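PDB 2C40: inosine-uridine preferring nucleoside hydrolase family protein from Bacillus anthracis, which belongs to the inosine-uridine preferring nucleoside hydrolase family and binds a calcium ion together with alpha-D-ribofuranose in a single pocket. Local coordinates for residues A[69-74]-A[274-279]; A[149-154]-A[244-249]; A[158-163]-A[170-175]. All coordinates share one frame; numbering follows the deposited sequence. Where two conformers were deposited one is given.

Followed from the N terminus, the chain first supplies 69-74, the loop after strand 62-64, which waits some 200 residues for 274-279 to close interaction 1, the widest of the three loops. Within that span lies interaction 2, where the end of strand 145-151 meets the start of helix 246-255 beside the calcium. Interaction 3 is enclosed in turn: 158-163 folds back on 170-175 and helix 172-176 within the span of interaction 2, so the three contacts nest and none cross. They also touch in space: 170-175 meets both 69-74 and 149-154, and 274-279 lies against 149-154, tying surface loops to the alpha-D-ribofuranose pocket and the central sheet.

Interaction 1: residues A[69-74]-A[274-279]; sequences GKNPFP and PSQGRT
Asn71 and Lys70 converge on a single oxygen, Gln276 OE1, and this small surface contact is a worked example of how two loops far apart in sequence can be joined through one amide. The CA atoms of Asn71 and Gln276 stay 10.0 Å apart, so the side chains do all the bridging. The side chains of Asn71 and Gln276 come from opposite directions, their amide planes 37° apart. Asn71 ND2 donates to Gln276 OE1 at 2.8 Å, with an angle of 150° at the hydrogen. The acceptor lies close to the amide plane of Asn71, whereas the donor is tilted 24° from the carbonyl plane of Gln276. Lys70 arrives obliquely to Gln276, its chain extended up to a bend at the last torsion, and Lys70 NZ adds a weak hydrogen bond to Gln276 OE1 at 3.4 Å. That oxygen thus takes two donors, the amide being the close one and the ammonium at most a weak second.

Both amides have second partners. Gln276 NE2 donates to Gly273 O, which sets which way round its amide lies, while Asn71 ND2 also bonds to Phe175 O. Gln276 itself occupies the second position of a type II beta turn, closed by Arg278 N to Ser275 O at 3.0 Å. Gly277 follows with a positive phi, a conformation that suits glycine in this kind of turn.

The contact lies against the junction of helices 172-176 and 178-186: Lys70 and Asn71 bond through their backbones to Trp176, and Lys70 and Gln276 both touch Pro178. Beyond Gln276 the chain enters strand 279-281, the outermost on its side of the sheet within this chain.

Interaction 2: residues A[149-154]-A[244-249]; sequences VWMGGT and YLWDVL. With CA (calcium ion), chain C; RIB (alpha-D-ribofuranose), chain D.
Met151 and Asp247 meet where the end of strand 145-151 faces the first turn of helix 246-255, a strand-to-helix junction at the metal site of this nucleoside hydrolase fold. It illustrates how an apolar side chain can pack beside a metal ligand. The tight part is on the Met151 side. Its CG is anti to the backbone N (chi1 -163°), which carries the chain toward the helix, and Met151 CG comes within 3.2 Å of Asp247 OD1, the two side chains crossing at about a right angle. Further bends turn the methyl group to Trp246, where Met151 CE lies 3.6 Å from Trp246 CD1. The sulfur makes a more distant Met-aromatic contact: Met151 SD stands 5.0 Å from the centroid of the Trp246 five-membered ring and 41° off its normal, an oblique approach. Trp246 NE1 is held by Leu196 O.

The polar side of the contact is filled by alpha-D-ribofuranose, the calcium and one water, which is bound to the calcium and has a weak bond to RIB O4. Of the two Asp247 oxygens, Asp247 OD1 is the closer to RIB O3, at 2.6 Å, while OD2 binds the calcium. Asp9, Asp14 and the carbonyl of Thr125 complete the protein's share of the metal site. Met151 also lines the ligand pocket, Met151 SD lying 3.8 Å from RIB C5. RIB O2, RIB O3 and the water also coordinate the calcium, and Asp247 OD2 binds it at 2.5 Å.

Interaction 3: residues A[158-163]-A[170-175]; sequences AGNVHE and AEWNSF. With RIB (alpha-D-ribofuranose), chain D.
Val161 wedges its two methyl groups against two different rings of 170-175, a compact example of a loop sealed by CH-pi contacts. Val161 CG2 sits over one face of Trp172, 3.6 Å from the centroid of the five-membered ring and only 7° off its normal. CG1, placed anti to the backbone N (chi1 179°), lies over a face of Phe175. Glu163 adds its CG against Trp172 CZ2, while OE2 stays at the ring edge.

Hydrogen bonds across the loop are weak. Asn160 N and Val161 N share Ala170 O, and Trp172 N gives a bent bond to Asn160 OD1 at 3.0 Å. One water links His162 N, Glu163 OE2 and Trp172 NE1.

Alpha-D-ribofuranose draws shorter bonds at O5. Asn160 ND2 donates to RIB O5 at 2.9 Å, and RIB O5 donates to Glu171 OE1 at 2.8 Å. Asn173 ND2 makes a longer bond to RIB O3. Glu171 also caps helix 172-176: OE1 accepts from Asn173 N, and OE2 from Ser174 N and OG and from Gly153 N. Gripped in this way, the carboxylate is fixed in position, and OE1 is held where it accepts from RIB O5.

Interaction 1: residues A[69-74]-A[274-279]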
loop_
_atom_site.group_PDB
_atom_site.type_symbol
_atom_site.label_atom_id
_atom_site.label_comp_id
_atom_site.label_asym_id
_atom_site.label_seq_id
_atom_site.Cartn_x
_atom_site.Cartn_y
_atom_site.Cartn_z
ATOM N N GLY A 69 -2.430 -23.150 8.997
ATOM C CA GLY A 69 -1.284 -23.556 8.175
ATOM C C GLY A 69 -0.149 -24.163 8.966
ATOM O O GLY A 69 0.006 -23.920 10.167
ATOM N N LYS A 70 0.647 -24.982 8.274
ATOM C CA LYS A 70 1.881 -25.543 8.839
ATOM C C LYS A 70 3.001 -24.536 8.826
ATOM O O LYS A 70 3.810 -24.451 9.775
ATOM C CB LYS A 70 2.284 -26.759 7.998
ATOM C CG LYS A 70 3.434 -27.576 8.630
ATOM C CD LYS A 70 3.335 -28.995 8.135
ATOM C CE LYS A 70 4.630 -29.792 8.178
ATOM N NZ LYS A 70 4.656 -30.749 6.927
ATOM N N ASN A 71 3.085 -23.784 7.719
ATOM C CA ASN A 71 4.180 -22.850 7.493
ATOM C C ASN A 71 3.596 -21.498 7.082
ATOM O O ASN A 71 3.306 -21.290 5.909
ATOM C CB ASN A 71 5.124 -23.422 6.434
ATOM C CG ASN A 71 5.734 -24.725 6.863
ATOM O OD1 ASN A 71 6.359 -24.760 7.905
ATOM N ND2 ASN A 71 5.561 -25.817 6.057
ATOM N N PRO A 72 3.344 -20.605 8.068
ATOM C CA PRO A 72 2.686 -19.312 7.782
ATOM C C PRO A 72 3.421 -18.389 6.769
ATOM O O PRO A 72 4.617 -18.463 6.649
ATOM C CB PRO A 72 2.581 -18.671 9.159
ATOM C CG PRO A 72 2.737 -19.850 10.170
ATOM C CD PRO A 72 3.655 -20.775 9.506
ATOM N N PHE A 73 2.690 -17.584 6.006
ATOM C CA PHE A 73 3.282 -16.597 5.079
ATOM C C PHE A 73 3.962 -15.464 5.842
ATOM O O PHE A 73 3.687 -15.267 7.029
ATOM C CB PHE A 73 2.203 -16.005 4.173
ATOM C CG PHE A 73 1.843 -16.848 2.959
ATOM C CD1 PHE A 73 0.919 -17.902 3.048
ATOM C CD2 PHE A 73 2.325 -16.527 1.721
ATOM C CE1 PHE A 73 0.582 -18.648 1.982
ATOM C CE2 PHE A 73 1.954 -17.258 0.596
ATOM C CZ PHE A 73 1.110 -18.341 0.725
ATOM N N PRO A 74 4.916 -14.744 5.189
ATOM C CA PRO A 74 5.525 -13.586 5.818
ATOM C C PRO A 74 4.492 -12.540 6.219
ATOM O O PRO A 74 3.547 -12.342 5.463
ATOM C CB PRO A 74 6.471 -13.043 4.708
ATOM C CG PRO A 74 6.748 -14.263 3.839
ATOM C CD PRO A 74 5.520 -15.050 3.875
ATOM N N PRO A 274 13.279 -30.836 4.950
ATOM C CA PRO A 274 13.661 -29.554 4.350
ATOM C C PRO A 274 13.097 -29.271 2.955
ATOM O O PRO A 274 13.113 -28.121 2.547
ATOM C CB PRO A 274 15.177 -29.677 4.260
ATOM C CG PRO A 274 15.389 -31.196 4.152
ATOM C CD PRO A 274 14.452 -31.704 5.153
ATOM N N SER A 275 12.660 -30.309 2.246
ATOM C CA SER A 275 12.094 -30.196 0.909
ATOM C C SER A 275 10.563 -30.229 0.881
ATOM O O SER A 275 9.961 -30.338 -0.206
ATOM C CB SER A 275 12.628 -31.339 0.042
ATOM O OG SER A 275 11.927 -32.524 0.332
ATOM N N GLN A 276 9.933 -30.123 2.050
ATOM C CA GLN A 276 8.472 -30.084 2.165
ATOM C C GLN A 276 7.865 -29.129 1.189
ATOM O O GLN A 276 8.319 -28.008 1.093
ATOM C CB GLN A 276 8.017 -29.370 3.435
ATOM C CG GLN A 276 8.008 -30.034 4.705
ATOM C CD GLN A 276 7.783 -28.980 5.786
ATOM O OE1 GLN A 276 6.739 -28.324 5.829
ATOM N NE2 GLN A 276 8.770 -28.810 6.638
ATOM N N GLY A 277 6.746 -29.510 0.588
ATOM C CA GLY A 277 6.082 -28.658 -0.388
ATOM C C GLY A 277 6.619 -28.768 -1.810
ATOM O O GLY A 277 5.945 -28.360 -2.759
ATOM N N ARG A 278 7.821 -29.323 -1.977
ATOM C CA ARG A 278 8.381 -29.551 -3.324
ATOM C C ARG A 278 7.509 -30.480 -4.186
ATOM O O ARG A 278 7.106 -31.534 -3.745
ATOM C CB ARG A 278 9.808 -30.127 -3.250
ATOM C CG ARG A 278 10.642 -29.923 -4.537
ATOM C CD ARG A 278 11.825 -30.843 -4.597
ATOM N NE ARG A 278 12.890 -30.536 -3.628
ATOM C CZ ARG A 278 13.962 -31.322 -3.465
ATOM N NH1 ARG A 278 14.110 -32.398 -4.204
ATOM N NH2 ARG A 278 14.901 -31.029 -2.585
ATOM N N THR A 279 7.242 -30.043 -5.424
ATOM C CA THR A 279 6.579 -30.821 -6.432
ATOM C C THR A 279 7.633 -31.281 -7.413
ATOM O O THR A 279 8.457 -30.476 -7.885
ATOM C CB THR A 279 5.524 -29.982 -7.183
ATOM O OG1 THR A 279 6.118 -28.773 -7.670
ATOM C CG2 THR A 279 4.330 -29.665 -6.290
#

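Interaction 2: residues A[149-154]-A[244-249]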
loop_
_atom_site.group_PDB
_atom_site.type_symbol
_atom_site.label_atom_id
_atom_site.label_comp_id
_atom_site.label_asym_id
_atom_site.label_seq_id
_atom_site.Cartn_x
_atom_site.Cartn_y
_atom_site.Cartn_z
ATOM N N VAL A 149 -8.561 -26.354 -10.557
ATOM C CA VAL A 149 -7.533 -25.473 -11.073
ATOM C C VAL A 149 -6.889 -24.786 -9.892
ATOM O O VAL A 149 -7.536 -24.135 -9.117
ATOM C CB VAL A 149 -8.082 -24.451 -12.097
ATOM C CG1 VAL A 149 -6.930 -23.690 -12.787
ATOM C CG2 VAL A 149 -8.928 -25.199 -13.150
ATOM N N TRP A 150 -5.584 -24.970 -9.767
ATOM C CA TRP A 150 -4.831 -24.512 -8.623
ATOM C C TRP A 150 -3.552 -23.791 -9.041
ATOM O O TRP A 150 -2.783 -24.255 -9.894
ATOM C CB TRP A 150 -4.511 -25.708 -7.707
ATOM C CG TRP A 150 -3.778 -25.375 -6.425
ATOM C CD1 TRP A 150 -4.091 -24.391 -5.499
ATOM C CD2 TRP A 150 -2.606 -26.018 -5.946
ATOM N NE1 TRP A 150 -3.178 -24.394 -4.491
ATOM C CE2 TRP A 150 -2.254 -25.384 -4.726
ATOM C CE3 TRP A 150 -1.813 -27.071 -6.428
ATOM C CZ2 TRP A 150 -1.144 -25.768 -3.971
ATOM C CZ3 TRP A 150 -0.696 -27.454 -5.686
ATOM C CH2 TRP A 150 -0.363 -26.783 -4.472
ATOM N N MET A 151 -3.345 -22.650 -8.385
ATOM C CA MET A 151 -2.080 -21.977 -8.355
ATOM C C MET A 151 -1.212 -22.616 -7.283
ATOM O O MET A 151 -1.405 -22.443 -6.074
ATOM C CB MET A 151 -2.266 -20.477 -8.072
ATOM C CG MET A 151 -0.996 -19.619 -8.452
ATOM S SD MET A 151 0.458 -19.765 -7.361
ATOM C CE MET A 151 1.725 -20.142 -8.530
ATOM N N GLY A 152 -0.224 -23.356 -7.717
ATOM C CA GLY A 152 0.710 -23.984 -6.787
ATOM C C GLY A 152 1.825 -24.690 -7.530
ATOM O O GLY A 152 1.739 -24.965 -8.746
ATOM N N GLY A 153 2.906 -24.922 -6.795
ATOM C CA GLY A 153 3.998 -25.783 -7.233
ATOM C C GLY A 153 4.978 -25.092 -8.142
ATOM O O GLY A 153 4.737 -23.969 -8.579
ATOM N N THR A 154 6.088 -25.791 -8.373
ATOM C CA THR A 154 7.075 -25.451 -9.389
ATOM C C THR A 154 7.947 -26.684 -9.700
ATOM O O THR A 154 8.175 -27.567 -8.833
ATOM C CB THR A 154 7.954 -24.206 -8.958
ATOM O OG1 THR A 154 8.805 -23.789 -10.019
ATOM C CG2 THR A 154 8.814 -24.484 -7.695
ATOM N N TYR A 244 4.525 -11.148 -11.355
ATOM C CA TYR A 244 3.757 -12.094 -12.109
ATOM C C TYR A 244 2.406 -12.291 -11.412
ATOM O O TYR A 244 2.336 -12.412 -10.210
ATOM C CB TYR A 244 4.530 -13.400 -12.233
ATOM C CG TYR A 244 5.864 -13.280 -12.950
ATOM C CD1 TYR A 244 7.037 -12.970 -12.237
ATOM C CD2 TYR A 244 5.951 -13.431 -14.335
ATOM C CE1 TYR A 244 8.239 -12.842 -12.879
ATOM C CE2 TYR A 244 7.144 -13.309 -14.993
ATOM C CZ TYR A 244 8.287 -13.016 -14.265
ATOM O OH TYR A 244 9.490 -12.911 -14.902
ATOM N N LEU A 245 1.355 -12.343 -12.214
ATOM C CA LEU A 245 -0.043 -12.362 -11.799
ATOM C C LEU A 245 -0.510 -13.812 -11.743
ATOM O O LEU A 245 -1.333 -14.246 -12.531
ATOM C CB LEU A 245 -0.882 -11.598 -12.826
ATOM C CG LEU A 245 -0.389 -10.177 -13.093
ATOM C CD1 LEU A 245 -0.699 -9.728 -14.462
ATOM C CD2 LEU A 245 -1.024 -9.299 -12.089
ATOM N N TRP A 246 0.063 -14.565 -10.826
ATOM C CA TRP A 246 -0.158 -15.999 -10.774
ATOM C C TRP A 246 -1.588 -16.401 -10.573
ATOM O O TRP A 246 -2.087 -17.249 -11.284
ATOM C CB TRP A 246 0.620 -16.599 -9.639
ATOM C CG TRP A 246 2.022 -16.635 -9.912
ATOM C CD1 TRP A 246 2.655 -17.474 -10.754
ATOM C CD2 TRP A 246 3.007 -15.801 -9.334
ATOM N NE1 TRP A 246 3.999 -17.199 -10.760
ATOM C CE2 TRP A 246 4.246 -16.181 -9.887
ATOM C CE3 TRP A 246 2.959 -14.736 -8.438
ATOM C CZ2 TRP A 246 5.457 -15.562 -9.543
ATOM C CZ3 TRP A 246 4.164 -14.111 -8.099
ATOM C CH2 TRP A 246 5.393 -14.533 -8.653
ATOM N N ASP A 247 -2.235 -15.777 -9.605
ATOM C CA ASP A 247 -3.625 -16.080 -9.290
ATOM C C ASP A 247 -4.613 -15.606 -10.384
ATOM O O ASP A 247 -5.579 -16.302 -10.699
ATOM C CB ASP A 247 -3.975 -15.483 -7.940
ATOM C CG ASP A 247 -3.077 -16.011 -6.828
ATOM O OD1 ASP A 247 -2.385 -17.051 -7.042
ATOM O OD2 ASP A 247 -3.108 -15.431 -5.726
ATOM N N VAL A 248 -4.333 -14.433 -10.959
ATOM C CA VAL A 248 -5.169 -13.836 -11.973
ATOM C C VAL A 248 -5.135 -14.736 -13.221
ATOM O O VAL A 248 -6.158 -14.899 -13.878
ATOM C CB VAL A 248 -4.743 -12.379 -12.303
ATOM C CG1 VAL A 248 -5.521 -11.837 -13.450
ATOM C CG2 VAL A 248 -4.976 -11.459 -11.109
ATOM N N LEU A 249 -3.969 -15.296 -13.524
ATOM C CA LEU A 249 -3.796 -16.168 -14.646
ATOM C C LEU A 249 -4.533 -17.489 -14.419
ATOM O O LEU A 249 -5.086 -18.064 -15.350
ATOM C CB LEU A 249 -2.335 -16.464 -14.863
ATOM C CG LEU A 249 -1.879 -17.299 -16.062
ATOM C CD1 LEU A 249 -1.595 -18.691 -15.628
ATOM C CD2 LEU A 249 -2.836 -17.260 -17.277
HETATM CA CA CA C . -2.999 -16.257 -3.404
HETATM O O5 RIB D . 3.358 -18.581 -4.341
HETATM C C5 RIB D . 2.530 -17.613 -5.044
HETATM C C4 RIB D . 1.345 -17.264 -4.142
HETATM O O4 RIB D . 1.886 -16.570 -2.998
HETATM C C3 RIB D . 0.199 -16.409 -4.723
HETATM O O3 RIB D . -0.987 -17.257 -4.861
HETATM C C2 RIB D . 0.074 -15.134 -3.776
HETATM O O2 RIB D . -1.227 -14.624 -3.222
HETATM C C1 RIB D . 1.061 -15.438 -2.620
HETATM O O HOH W 1 -1.349 -17.388 -1.953
#

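Interaction 3: residues A[158-163]-A[170-175]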
loop_
_atom_site.group_PDB
_atom_site.type_symbol
_atom_site.label_atom_id
_atom_site.label_comp_id
_atom_site.label_asym_id
_atom_site.label_seq_id
_atom_site.Cartn_x
_atom_site.Cartn_y
_atom_site.Cartn_z
ATOM N N ALA A 158 14.490 -24.134 -8.083
ATOM C CA ALA A 158 14.204 -23.294 -6.940
ATOM C C ALA A 158 12.847 -22.667 -7.048
ATOM O O ALA A 158 12.392 -22.350 -8.161
ATOM C CB ALA A 158 15.280 -22.205 -6.795
ATOM N N GLY A 159 12.230 -22.452 -5.878
ATOM C CA GLY A 159 10.906 -21.841 -5.753
ATOM C C GLY A 159 10.946 -20.424 -5.203
ATOM O O GLY A 159 11.935 -19.728 -5.335
ATOM N N ASN A 160 9.854 -19.989 -4.583
ATOM C CA ASN A 160 9.766 -18.593 -4.061
ATOM C C ASN A 160 9.672 -18.584 -2.549
ATOM O O ASN A 160 9.463 -17.513 -1.907
ATOM C CB ASN A 160 8.568 -17.886 -4.640
ATOM C CG ASN A 160 7.249 -18.584 -4.280
ATOM O OD1 ASN A 160 7.243 -19.728 -3.839
ATOM N ND2 ASN A 160 6.149 -17.886 -4.450
ATOM N N VAL A 161 9.891 -19.764 -1.963
ATOM C CA VAL A 161 10.005 -19.918 -0.512
ATOM C C VAL A 161 11.483 -19.815 -0.082
ATOM O O VAL A 161 12.304 -20.649 -0.438
ATOM C CB VAL A 161 9.389 -21.292 -0.037
ATOM C CG1 VAL A 161 9.521 -21.468 1.431
ATOM C CG2 VAL A 161 7.935 -21.359 -0.351
ATOM N N HIS A 162 11.814 -18.787 0.695
ATOM C CA HIS A 162 13.174 -18.635 1.209
ATOM C C HIS A 162 13.084 -18.418 2.734
ATOM O O HIS A 162 13.014 -17.323 3.210
ATOM C CB HIS A 162 13.957 -17.596 0.373
ATOM C CG HIS A 162 14.045 -17.995 -1.084
ATOM N ND1 HIS A 162 13.257 -17.429 -2.070
ATOM C CD2 HIS A 162 14.726 -19.006 -1.694
ATOM C CE1 HIS A 162 13.482 -18.035 -3.224
ATOM N NE2 HIS A 162 14.369 -18.995 -3.025
ATOM N N GLU A 163 12.999 -19.526 3.469
ATOM C CA GLU A 163 12.607 -19.536 4.866
ATOM C C GLU A 163 13.439 -20.505 5.678
ATOM O O GLU A 163 13.946 -21.503 5.159
ATOM C CB GLU A 163 11.158 -19.967 5.021
ATOM C CG GLU A 163 10.158 -19.050 4.429
ATOM C CD GLU A 163 10.176 -17.669 4.997
ATOM O OE1 GLU A 163 10.444 -17.472 6.215
ATOM O OE2 GLU A 163 9.903 -16.758 4.200
ATOM N N ALA A 170 10.458 -25.281 -2.931
ATOM C CA ALA A 170 8.993 -25.290 -2.967
ATOM C C ALA A 170 8.420 -23.919 -3.339
ATOM O O ALA A 170 9.092 -22.864 -3.228
ATOM C CB ALA A 170 8.414 -25.697 -1.623
ATOM N N GLU A 171 7.163 -23.963 -3.738
ATOM C CA GLU A 171 6.358 -22.788 -3.997
ATOM C C GLU A 171 5.463 -22.586 -2.762
ATOM O O GLU A 171 5.157 -23.546 -2.048
ATOM C CB GLU A 171 5.595 -23.030 -5.287
ATOM C CG GLU A 171 4.527 -22.073 -5.607
ATOM C CD GLU A 171 3.262 -22.309 -4.823
ATOM O OE1 GLU A 171 2.641 -21.270 -4.583
ATOM O OE2 GLU A 171 2.915 -23.491 -4.429
ATOM N N TRP A 172 5.084 -21.328 -2.482
ATOM C CA TRP A 172 4.395 -20.950 -1.239
ATOM C C TRP A 172 3.043 -21.593 -0.938
ATOM O O TRP A 172 2.770 -21.952 0.219
ATOM C CB TRP A 172 4.273 -19.389 -1.124
ATOM C CG TRP A 172 5.313 -18.811 -0.207
ATOM C CD1 TRP A 172 6.411 -18.080 -0.554
ATOM C CD2 TRP A 172 5.387 -19.004 1.201
ATOM N NE1 TRP A 172 7.139 -17.763 0.559
ATOM C CE2 TRP A 172 6.534 -18.330 1.653
ATOM C CE3 TRP A 172 4.561 -19.646 2.139
ATOM C CZ2 TRP A 172 6.904 -18.320 2.996
ATOM C CZ3 TRP A 172 4.910 -19.623 3.459
ATOM C CH2 TRP A 172 6.075 -18.966 3.883
ATOM N N ASN A 173 2.131 -21.645 -1.908
ATOM C CA ASN A 173 0.830 -22.282 -1.648
ATOM C C ASN A 173 0.970 -23.757 -1.231
ATOM O O ASN A 173 0.211 -24.230 -0.378
ATOM C CB ASN A 173 -0.147 -22.108 -2.827
ATOM C CG ASN A 173 -0.654 -20.656 -2.971
ATOM O OD1 ASN A 173 -0.581 -19.863 -2.026
ATOM N ND2 ASN A 173 -1.218 -20.332 -4.134
ATOM N N SER A 174 1.930 -24.472 -1.826
ATOM C CA SER A 174 2.252 -25.837 -1.413
ATOM C C SER A 174 2.939 -25.860 -0.055
ATOM O O SER A 174 2.548 -26.613 0.826
ATOM C CB SER A 174 3.172 -26.541 -2.413
ATOM O OG SER A 174 2.751 -26.312 -3.739
ATOM N N PHE A 175 3.974 -25.052 0.096
ATOM C CA PHE A 175 4.711 -24.976 1.362
ATOM C C PHE A 175 3.820 -24.681 2.597
ATOM O O PHE A 175 4.039 -25.241 3.633
ATOM C CB PHE A 175 5.813 -23.933 1.223
ATOM C CG PHE A 175 6.749 -23.833 2.418
ATOM C CD1 PHE A 175 7.571 -24.895 2.752
ATOM C CD2 PHE A 175 6.831 -22.655 3.160
ATOM C CE1 PHE A 175 8.428 -24.827 3.813
ATOM C CE2 PHE A 175 7.693 -22.549 4.257
ATOM C CZ PHE A 175 8.515 -23.615 4.583
HETATM O O5 RIB D . 3.358 -18.581 -4.341
HETATM C C5 RIB D . 2.530 -17.613 -5.044
HETATM C C4 RIB D . 1.345 -17.264 -4.142
HETATM O O4 RIB D . 1.886 -16.570 -2.998
HETATM C C3 RIB D . 0.199 -16.409 -4.723
HETATM O O3 RIB D . -0.987 -17.257 -4.861
HETATM C C2 RIB D . 0.074 -15.134 -3.776
HETATM O O2 RIB D . -1.227 -14.624 -3.222
HETATM C C1 RIB D . 1.061 -15.438 -2.620
HETATM O O HOH W 2 9.905 -16.741 1.340
#